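Local coordinates for BIFUNCTIONAL PROTEIN Proline utilization A (PutA) (Corynebacterium freiburgense, PDB 5UX5), which catalyses the two-step oxidation of proline to glutamate, joining an FAD-dependent proline dehydrogenase and an NAD-dependent aldehyde dehydrogenase in one chain, at residues A[947-952]-A[994-999]; A[987-992]-A[1049-1054]. All blocks are in the same frame, centred on the assembly; numbering follows the deposited sequence.

Both contacts lie in the C-terminal part of the chain, their centres about 9 Å apart and more than 30 Å from the centre of the molecule. They share helix 984-997: its middle turns, 987-992, meet the short helix 1048-1051 and the turn after it in contact 2, and its C-terminal end, 994-999, meets helix 936-953 in contact 1. Along the chain the segments alternate, 947-952, 987-992, 994-999 and then 1049-1054, so the two contacts interlock. They also touch, Ala948 CB lying 3.6 Å from Arg1049 N. Helix 984-997 thereby ties early and late parts of this region together, consistent with a single compact C-terminal domain, which is reported to be important for catalysis.

Contact 1: A[947-952]-A[994-999]; sequences IAWRTE and ALRTGT
Trp949 and Arg996 make most of this contact, the aliphatic part of the arginine lying over one face of the indole. Arg996 CG stands 4.0 Å from the centroid of the six-membered ring of Trp949, close to its normal, a CH-pi contact, while Arg996 CD comes 3.6 Å from Trp949 CE3. A chi1 of -157° sets CG of the tryptophan roughly opposite its backbone N and sends the indole across to the other helix. Tryptophan suits the position because its broad, flat face can receive a whole run of methylenes. The two side chains overlap head to tail, so the arginine runs back along the indole toward the tryptophan's own backbone. A bend at chi3 (-56°) turns the otherwise extended arginine and brings NH1 to 3.7 Å from Trp949 CB. Its guanidinium plane is inclined 50° to the indole and therefore does not stack on it. Arginine suits this place because its methylenes cover the ring while its charged end travels on to Glu946, with which NH2 forms a salt bridge; Tyr929 adds a cation-pi contact.

Thr997 supplies a smaller second contact, its methyl CG2 resting 3.7 Å from Trp949 CZ3 at the far end of the indole. The same rotation that offers the methyl to the ring leaves OG1 within hydrogen-bonding reach of Ala993 O, one turn back, and of Thr999 OG1. Threonine thus combines an apolar branch for the indole with a hydroxyl that has partners close by in the chain.

Trp949 reaches from helix 936-953 to the C-terminal end of helix 984-997. Leu1056 of strand 1056-1064 touches both Trp949 and Thr997, so both helices and the strand contribute to packing on the indole.

Contact 2: A[987-992]-A[1049-1054]; sequences FNRLKL and RRELLH
Glu1051 and Arg989 bury the most surface here, yet they meet through the carbon chain of the acid and not by pairing their charges. Glu1051 CG lies over one face of the Arg989 guanidinium, 3.7 Å from NE, and Glu1051 CB is 4.0 Å from Arg989 NH2. Each side chain runs past the other toward its partner's backbone, which carries the charged ends apart: Arg989 NE and Glu1051 OE2 are separated by 5.1 Å. A bend at chi2 (-86°) swings the arginine toward the short helix, although its CB does not point that way.

Each charged group is satisfied by other partners. Arg989 NH2 makes a salt bridge to Asp945, and Glu1051 OE2 makes one to Arg1017. The backbone of Leu1045 serves both residues, accepting a bond from Arg989 NE through its carbonyl and donating through its N-H to Glu1051 OE2. The other carboxylate oxygen, OE1, accepts from His1054 ND1 at 2.7 Å, with an N-H...O angle of 157°. The donor comes from above the carboxylate plane, 67° out of it, while the oxygen lies close to the plane of the imidazole. With three partners the buried carboxylate is fixed in its turn, and Arg1017 would probably favour its ionised form.

Leu990 adds a looser touch, its CD2 lying 4.1 Å from Glu1051 OE1 as the leucine passes across the acid. A leucine fits there because it also packs on Val979 of strand 965-980.

The histidine-carboxylate bond joins residues three apart, spanning the 3-10 segment 1052-1054 that leads toward strand 1056-1064. Helix 984-997 connects the parallel strands 965-980 and 1000-1003, an alternation of strand and helix consistent with a Rossmann-like C-terminal domain.

Contact 1: A[947-952]-A[994-999]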
ATOM      1  N   ILE A 947       5.416 -18.656 -31.471  1.00 40.51           N
ATOM      2  CA  ILE A 947       4.168 -18.842 -30.725  1.00 39.67           C
ATOM      3  C   ILE A 947       4.321 -18.358 -29.292  1.00 29.28           C
ATOM      4  O   ILE A 947       3.422 -17.706 -28.741  1.00 30.00           O
ATOM      5  CB  ILE A 947       3.713 -20.310 -30.759  1.00 30.91           C
ATOM      6  CG1 ILE A 947       3.397 -20.752 -32.156  1.00 34.86           C
ATOM      7  CG2 ILE A 947       2.544 -20.537 -29.842  1.00 27.39           C
ATOM      8  CD1 ILE A 947       3.223 -22.225 -32.167  1.00 46.40           C
ATOM      9  N   ALA A 948       5.434 -18.703 -28.655  1.00 26.15           N
ATOM     10  CA  ALA A 948       5.674 -18.211 -27.301  1.00 31.18           C
ATOM     11  C   ALA A 948       5.745 -16.691 -27.288  1.00 25.35           C
ATOM     12  O   ALA A 948       5.197 -16.047 -26.394  1.00 32.54           O
ATOM     13  CB  ALA A 948       6.957 -18.825 -26.733  1.00 24.75           C
ATOM     14  N   TRP A 949       6.354 -16.096 -28.309  1.00 29.24           N
ATOM     15  CA  TRP A 949       6.434 -14.645 -28.339  1.00 29.86           C
ATOM     16  C   TRP A 949       5.047 -14.028 -28.481  1.00 32.56           C
ATOM     17  O   TRP A 949       4.735 -13.050 -27.796  1.00 38.84           O
ATOM     18  CB  TRP A 949       7.371 -14.198 -29.465  1.00 27.41           C
ATOM     19  CG  TRP A 949       7.946 -12.828 -29.254  1.00 27.63           C
ATOM     20  CD1 TRP A 949       7.508 -11.662 -29.800  1.00 28.37           C
ATOM     21  CD2 TRP A 949       9.034 -12.483 -28.391  1.00 33.55           C
ATOM     22  NE1 TRP A 949       8.258 -10.623 -29.357  1.00 31.55           N
ATOM     23  CE2 TRP A 949       9.208 -11.092 -28.485  1.00 32.05           C
ATOM     24  CE3 TRP A 949       9.883 -13.217 -27.550  1.00 29.99           C
ATOM     25  CZ2 TRP A 949      10.201 -10.410 -27.775  1.00 27.55           C
ATOM     26  CZ3 TRP A 949      10.878 -12.536 -26.844  1.00 26.33           C
ATOM     27  CH2 TRP A 949      11.022 -11.148 -26.966  1.00 26.88           C
ATOM     28  N   ARG A 950       4.188 -14.613 -29.326  1.00 32.34           N
ATOM     29  CA  ARG A 950       2.823 -14.111 -29.476  1.00 27.60           C
ATOM     30  C   ARG A 950       1.992 -14.311 -28.215  1.00 33.19           C
ATOM     31  O   ARG A 950       1.123 -13.488 -27.902  1.00 26.66           O
ATOM     32  CB  ARG A 950       2.118 -14.788 -30.641  1.00 28.56           C
ATOM     33  CG  ARG A 950       2.684 -14.492 -31.992  1.00 33.97           C
ATOM     34  CD  ARG A 950       1.851 -15.166 -33.032  1.00 30.73           C
ATOM     35  NE  ARG A 950       2.494 -15.095 -34.327  1.00 35.44           N
ATOM     36  CZ  ARG A 950       1.971 -15.579 -35.447  1.00 39.34           C
ATOM     37  NH1 ARG A 950       0.783 -16.155 -35.436  1.00 43.97           N
ATOM     38  NH2 ARG A 950       2.636 -15.484 -36.580  1.00 34.17           N
ATOM     39  N   THR A 951       2.208 -15.420 -27.506  1.00 33.09           N
ATOM     40  CA  THR A 951       1.344 -15.786 -26.390  1.00 29.76           C
ATOM     41  C   THR A 951       1.689 -15.011 -25.128  1.00 39.39           C
ATOM     42  O   THR A 951       0.799 -14.482 -24.452  1.00 44.46           O
ATOM     43  CB  THR A 951       1.471 -17.279 -26.115  1.00 31.69           C
ATOM     44  OG1 THR A 951       0.808 -18.011 -27.159  1.00 38.24           O
ATOM     45  CG2 THR A 951       0.821 -17.609 -24.766  1.00 41.73           C
ATOM     46  N   GLU A 952       2.985 -14.916 -24.825  1.00 36.68           N
ATOM     47  CA  GLU A 952       3.486 -14.462 -23.539  1.00 28.89           C
ATOM     48  C   GLU A 952       4.527 -13.343 -23.680  1.00 33.84           C
ATOM     49  O   GLU A 952       4.272 -12.191 -23.293  1.00 29.38           O
ATOM     50  CB  GLU A 952       4.074 -15.671 -22.792  1.00 31.00           C
ATOM     51  CG  GLU A 952       4.555 -15.385 -21.357  1.00 39.55           C
ATOM     52  CD  GLU A 952       3.407 -15.346 -20.379  1.00 49.09           C
ATOM     53  OE1 GLU A 952       2.243 -15.355 -20.845  1.00 59.47           O
ATOM     54  OE2 GLU A 952       3.649 -15.284 -19.155  1.00 47.35           O
ATOM     55  N   ALA A 994      18.449 -15.353 -29.885  1.00 32.00           N
ATOM     56  CA  ALA A 994      19.093 -14.054 -29.706  1.00 38.75           C
ATOM     57  C   ALA A 994      18.670 -13.058 -30.770  1.00 38.26           C
ATOM     58  O   ALA A 994      18.662 -11.846 -30.515  1.00 38.70           O
ATOM     59  CB  ALA A 994      20.613 -14.201 -29.692  1.00 43.49           C
ATOM     60  N   LEU A 995      18.378 -13.544 -31.978  1.00 42.70           N
ATOM     61  CA  LEU A 995      17.910 -12.656 -33.037  1.00 43.83           C
ATOM     62  C   LEU A 995      16.586 -12.015 -32.664  1.00 47.49           C
ATOM     63  O   LEU A 995      16.304 -10.890 -33.078  1.00 53.63           O
ATOM     64  CB  LEU A 995      17.790 -13.436 -34.344  1.00 40.99           C
ATOM     65  CG  LEU A 995      17.354 -12.716 -35.617  1.00 43.00           C
ATOM     66  CD1 LEU A 995      18.278 -11.586 -35.919  1.00 36.66           C
ATOM     67  CD2 LEU A 995      17.360 -13.710 -36.791  1.00 39.14           C
ATOM     68  N   ARG A 996      15.784 -12.705 -31.854  1.00 42.28           N
ATOM     69  CA  ARG A 996      14.447 -12.260 -31.500  1.00 38.00           C
ATOM     70  C   ARG A 996      14.441 -11.355 -30.277  1.00 38.88           C
ATOM     71  O   ARG A 996      13.596 -10.452 -30.187  1.00 37.12           O
ATOM     72  CB  ARG A 996      13.550 -13.487 -31.267  1.00 32.54           C
ATOM     73  CG  ARG A 996      12.158 -13.186 -30.750  1.00 29.34           C
ATOM     74  CD  ARG A 996      11.295 -14.422 -30.621  1.00 28.69           C
ATOM     75  NE  ARG A 996      11.171 -15.178 -31.866  1.00 33.79           N
ATOM     76  CZ  ARG A 996      10.226 -14.966 -32.787  1.00 40.48           C
ATOM     77  NH1 ARG A 996       9.332 -14.007 -32.606  1.00 45.62           N
ATOM     78  NH2 ARG A 996      10.177 -15.702 -33.893  1.00 38.13           N
ATOM     79  N   THR A 997      15.339 -11.588 -29.320  1.00 32.58           N
ATOM     80  CA  THR A 997      15.379 -10.763 -28.125  1.00 36.57           C
ATOM     81  C   THR A 997      16.399  -9.641 -28.214  1.00 44.76           C
ATOM     82  O   THR A 997      16.314  -8.684 -27.426  1.00 55.51           O
ATOM     83  CB  THR A 997      15.654 -11.616 -26.884  1.00 31.79           C
ATOM     84  OG1 THR A 997      16.927 -12.253 -27.013  1.00 30.54           O
ATOM     85  CG2 THR A 997      14.591 -12.650 -26.733  1.00 33.37           C
ATOM     86  N   GLY A 998      17.328  -9.717 -29.167  1.00 33.25           N
ATOM     87  CA  GLY A 998      18.422  -8.772 -29.251  1.00 33.18           C
ATOM     88  C   GLY A 998      19.629  -9.081 -28.384  1.00 37.29           C
ATOM     89  O   GLY A 998      20.559  -8.270 -28.341  1.00 49.16           O
ATOM     90  N   THR A 999      19.639 -10.213 -27.689  1.00 32.94           N
ATOM     91  CA  THR A 999      20.746 -10.576 -26.819  1.00 30.79           C
ATOM     92  C   THR A 999      22.013 -10.814 -27.635  1.00 31.93           C
ATOM     93  O   THR A 999      21.968 -11.193 -28.807  1.00 32.53           O
ATOM     94  CB  THR A 999      20.401 -11.847 -26.046  1.00 32.52           C
ATOM     95  OG1 THR A 999      19.213 -11.635 -25.287  1.00 36.06           O
ATOM     96  CG2 THR A 999      21.506 -12.245 -25.127  1.00 30.09           C
TER

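Contact 2: A[987-992]-A[1049-1054]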
ATOM      1  N   PHE A 987      24.077 -24.182 -30.896  1.00 40.99           N
ATOM      2  CA  PHE A 987      24.448 -22.779 -30.993  1.00 40.40           C
ATOM      3  C   PHE A 987      23.548 -22.008 -31.961  1.00 46.09           C
ATOM      4  O   PHE A 987      23.309 -20.816 -31.762  1.00 45.09           O
ATOM      5  CB  PHE A 987      25.909 -22.629 -31.394  1.00 32.15           C
ATOM      6  CG  PHE A 987      26.464 -21.279 -31.070  1.00 32.63           C
ATOM      7  CD1 PHE A 987      26.913 -20.993 -29.783  1.00 42.86           C
ATOM      8  CD2 PHE A 987      26.497 -20.276 -32.022  1.00 33.64           C
ATOM      9  CE1 PHE A 987      27.407 -19.732 -29.454  1.00 41.01           C
ATOM     10  CE2 PHE A 987      26.993 -19.001 -31.703  1.00 38.30           C
ATOM     11  CZ  PHE A 987      27.447 -18.733 -30.415  1.00 38.36           C
ATOM     12  N   ASN A 988      23.097 -22.639 -33.048  1.00 51.67           N
ATOM     13  CA  ASN A 988      22.164 -21.968 -33.952  1.00 52.14           C
ATOM     14  C   ASN A 988      20.798 -21.786 -33.295  1.00 45.19           C
ATOM     15  O   ASN A 988      20.129 -20.760 -33.491  1.00 41.60           O
ATOM     16  CB  ASN A 988      22.038 -22.749 -35.259  1.00 55.61           C
ATOM     17  CG  ASN A 988      23.261 -22.596 -36.159  1.00 56.87           C
ATOM     18  OD1 ASN A 988      24.077 -21.691 -35.983  1.00 51.45           O
ATOM     19  ND2 ASN A 988      23.380 -23.487 -37.136  1.00 66.17           N
ATOM     20  N   ARG A 989      20.370 -22.773 -32.507  1.00 33.80           N
ATOM     21  CA  ARG A 989      19.133 -22.604 -31.762  1.00 39.57           C
ATOM     22  C   ARG A 989      19.213 -21.385 -30.852  1.00 38.83           C
ATOM     23  O   ARG A 989      18.208 -20.701 -30.648  1.00 38.77           O
ATOM     24  CB  ARG A 989      18.822 -23.855 -30.937  1.00 36.14           C
ATOM     25  CG  ARG A 989      17.395 -23.878 -30.451  1.00 30.37           C
ATOM     26  CD  ARG A 989      17.189 -23.113 -29.122  1.00 27.09           C
ATOM     27  NE  ARG A 989      15.775 -23.063 -28.774  1.00 26.55           N
ATOM     28  CZ  ARG A 989      14.951 -22.107 -29.180  1.00 26.74           C
ATOM     29  NH1 ARG A 989      15.387 -21.107 -29.919  1.00 27.46           N
ATOM     30  NH2 ARG A 989      13.686 -22.160 -28.854  1.00 28.89           N
ATOM     31  N   LEU A 990      20.386 -21.139 -30.245  1.00 36.09           N
ATOM     32  CA  LEU A 990      20.572 -19.932 -29.446  1.00 32.88           C
ATOM     33  C   LEU A 990      20.661 -18.671 -30.311  1.00 35.78           C
ATOM     34  O   LEU A 990      20.294 -17.587 -29.855  1.00 45.57           O
ATOM     35  CB  LEU A 990      21.812 -20.061 -28.550  1.00 31.99           C
ATOM     36  CG  LEU A 990      21.915 -21.161 -27.468  1.00 28.09           C
ATOM     37  CD1 LEU A 990      23.065 -20.907 -26.567  1.00 28.21           C
ATOM     38  CD2 LEU A 990      20.666 -21.303 -26.655  1.00 27.08           C
ATOM     39  N   LYS A 991      21.132 -18.773 -31.554  1.00 44.49           N
ATOM     40  CA  LYS A 991      21.165 -17.582 -32.407  1.00 48.21           C
ATOM     41  C   LYS A 991      19.746 -17.169 -32.807  1.00 49.85           C
ATOM     42  O   LYS A 991      19.437 -15.974 -32.874  1.00 48.47           O
ATOM     43  CB  LYS A 991      22.068 -17.829 -33.630  1.00 33.43           C
ATOM     44  N   LEU A 992      18.876 -18.154 -33.070  1.00 45.08           N
ATOM     45  CA  LEU A 992      17.450 -17.911 -33.282  1.00 36.40           C
ATOM     46  C   LEU A 992      16.829 -17.129 -32.132  1.00 31.79           C
ATOM     47  O   LEU A 992      16.074 -16.179 -32.350  1.00 37.21           O
ATOM     48  CB  LEU A 992      16.704 -19.235 -33.461  1.00 35.10           C
ATOM     49  CG  LEU A 992      16.568 -19.854 -34.848  1.00 35.78           C
ATOM     50  CD1 LEU A 992      15.929 -21.236 -34.724  1.00 31.34           C
ATOM     51  CD2 LEU A 992      15.705 -18.932 -35.678  1.00 32.72           C
ATOM     52  N   ARG A1049       8.820 -21.516 -25.293  1.00 27.26           N
ATOM     53  CA  ARG A1049       8.088 -21.189 -24.077  1.00 32.77           C
ATOM     54  C   ARG A1049       8.940 -21.453 -22.852  1.00 28.75           C
ATOM     55  O   ARG A1049       8.780 -20.772 -21.839  1.00 32.81           O
ATOM     56  CB  ARG A1049       6.786 -21.989 -23.991  1.00 33.23           C
ATOM     57  CG  ARG A1049       5.902 -21.600 -22.821  1.00 22.60           C
ATOM     58  CD  ARG A1049       5.643 -20.086 -22.816  1.00 35.73           C
ATOM     59  NE  ARG A1049       4.834 -19.627 -21.679  1.00 44.15           N
ATOM     60  CZ  ARG A1049       5.333 -19.305 -20.477  1.00 49.91           C
ATOM     61  NH1 ARG A1049       6.633 -19.393 -20.237  1.00 43.04           N
ATOM     62  NH2 ARG A1049       4.536 -18.893 -19.498  1.00 57.11           N
ATOM     63  N   ARG A1050       9.868 -22.409 -22.934  1.00 31.06           N
ATOM     64  CA  ARG A1050      10.841 -22.636 -21.877  1.00 27.32           C
ATOM     65  C   ARG A1050      12.197 -22.004 -22.170  1.00 30.35           C
ATOM     66  O   ARG A1050      12.707 -21.250 -21.337  1.00 38.25           O
ATOM     67  CB  ARG A1050      11.039 -24.129 -21.634  1.00 22.31           C
ATOM     68  CG  ARG A1050       9.814 -24.907 -21.229  1.00 29.50           C
ATOM     69  CD  ARG A1050       9.115 -24.325 -20.049  1.00 29.68           C
ATOM     70  NE  ARG A1050      10.064 -23.916 -19.030  1.00 36.78           N
ATOM     71  CZ  ARG A1050       9.744 -23.140 -17.998  1.00 38.13           C
ATOM     72  NH1 ARG A1050       8.483 -22.715 -17.852  1.00 40.82           N
ATOM     73  NH2 ARG A1050      10.678 -22.781 -17.123  1.00 20.89           N
ATOM     74  N   GLU A1051      12.759 -22.235 -23.360  1.00 23.15           N
ATOM     75  CA  GLU A1051      14.138 -21.820 -23.619  1.00 23.53           C
ATOM     76  C   GLU A1051      14.278 -20.310 -23.637  1.00 23.68           C
ATOM     77  O   GLU A1051      15.304 -19.786 -23.199  1.00 31.78           O
ATOM     78  CB  GLU A1051      14.627 -22.396 -24.941  1.00 26.74           C
ATOM     79  CG  GLU A1051      16.111 -22.197 -25.241  1.00 28.40           C
ATOM     80  CD  GLU A1051      17.039 -22.842 -24.203  1.00 33.18           C
ATOM     81  OE1 GLU A1051      17.952 -22.132 -23.722  1.00 31.28           O
ATOM     82  OE2 GLU A1051      16.901 -24.060 -23.913  1.00 25.28           O
ATOM     83  N   LEU A1052      13.268 -19.586 -24.132  1.00 24.72           N
ATOM     84  CA  LEU A1052      13.400 -18.132 -24.230  1.00 26.03           C
ATOM     85  C   LEU A1052      13.480 -17.447 -22.860  1.00 31.81           C
ATOM     86  O   LEU A1052      13.898 -16.280 -22.789  1.00 34.96           O
ATOM     87  CB  LEU A1052      12.258 -17.534 -25.076  1.00 24.35           C
ATOM     88  CG  LEU A1052      12.327 -17.813 -26.598  1.00 29.03           C
ATOM     89  CD1 LEU A1052      11.087 -17.401 -27.358  1.00 25.57           C
ATOM     90  CD2 LEU A1052      13.511 -17.144 -27.242  1.00 26.12           C
ATOM     91  N   LEU A1053      13.132 -18.135 -21.765  1.00 29.21           N
ATOM     92  CA  LEU A1053      13.256 -17.490 -20.456  1.00 28.32           C
ATOM     93  C   LEU A1053      14.716 -17.158 -20.169  1.00 33.63           C
ATOM     94  O   LEU A1053      15.014 -16.156 -19.513  1.00 37.51           O
ATOM     95  CB  LEU A1053      12.641 -18.359 -19.346  1.00 21.80           C
ATOM     96  CG  LEU A1053      11.103 -18.513 -19.356  1.00 23.76           C
ATOM     97  CD1 LEU A1053      10.568 -19.514 -18.360  1.00 21.09           C
ATOM     98  CD2 LEU A1053      10.385 -17.227 -19.147  1.00 24.77           C
ATOM     99  N   HIS A1054      15.638 -17.956 -20.710  1.00 32.33           N
ATOM    100  CA  HIS A1054      17.064 -17.714 -20.554  1.00 27.01           C
ATOM    101  C   HIS A1054      17.518 -16.439 -21.243  1.00 34.49           C
ATOM    102  O   HIS A1054      18.622 -15.953 -20.951  1.00 24.81           O
ATOM    103  CB  HIS A1054      17.851 -18.907 -21.102  1.00 23.91           C
ATOM    104  CG  HIS A1054      17.488 -20.203 -20.461  1.00 23.38           C
ATOM    105  ND1 HIS A1054      17.292 -21.363 -21.178  1.00 25.50           N
ATOM    106  CD2 HIS A1054      17.298 -20.530 -19.160  1.00 29.35           C
ATOM    107  CE1 HIS A1054      16.982 -22.345 -20.352  1.00 25.49           C
ATOM    108  NE2 HIS A1054      16.981 -21.867 -19.119  1.00 29.06           N
TER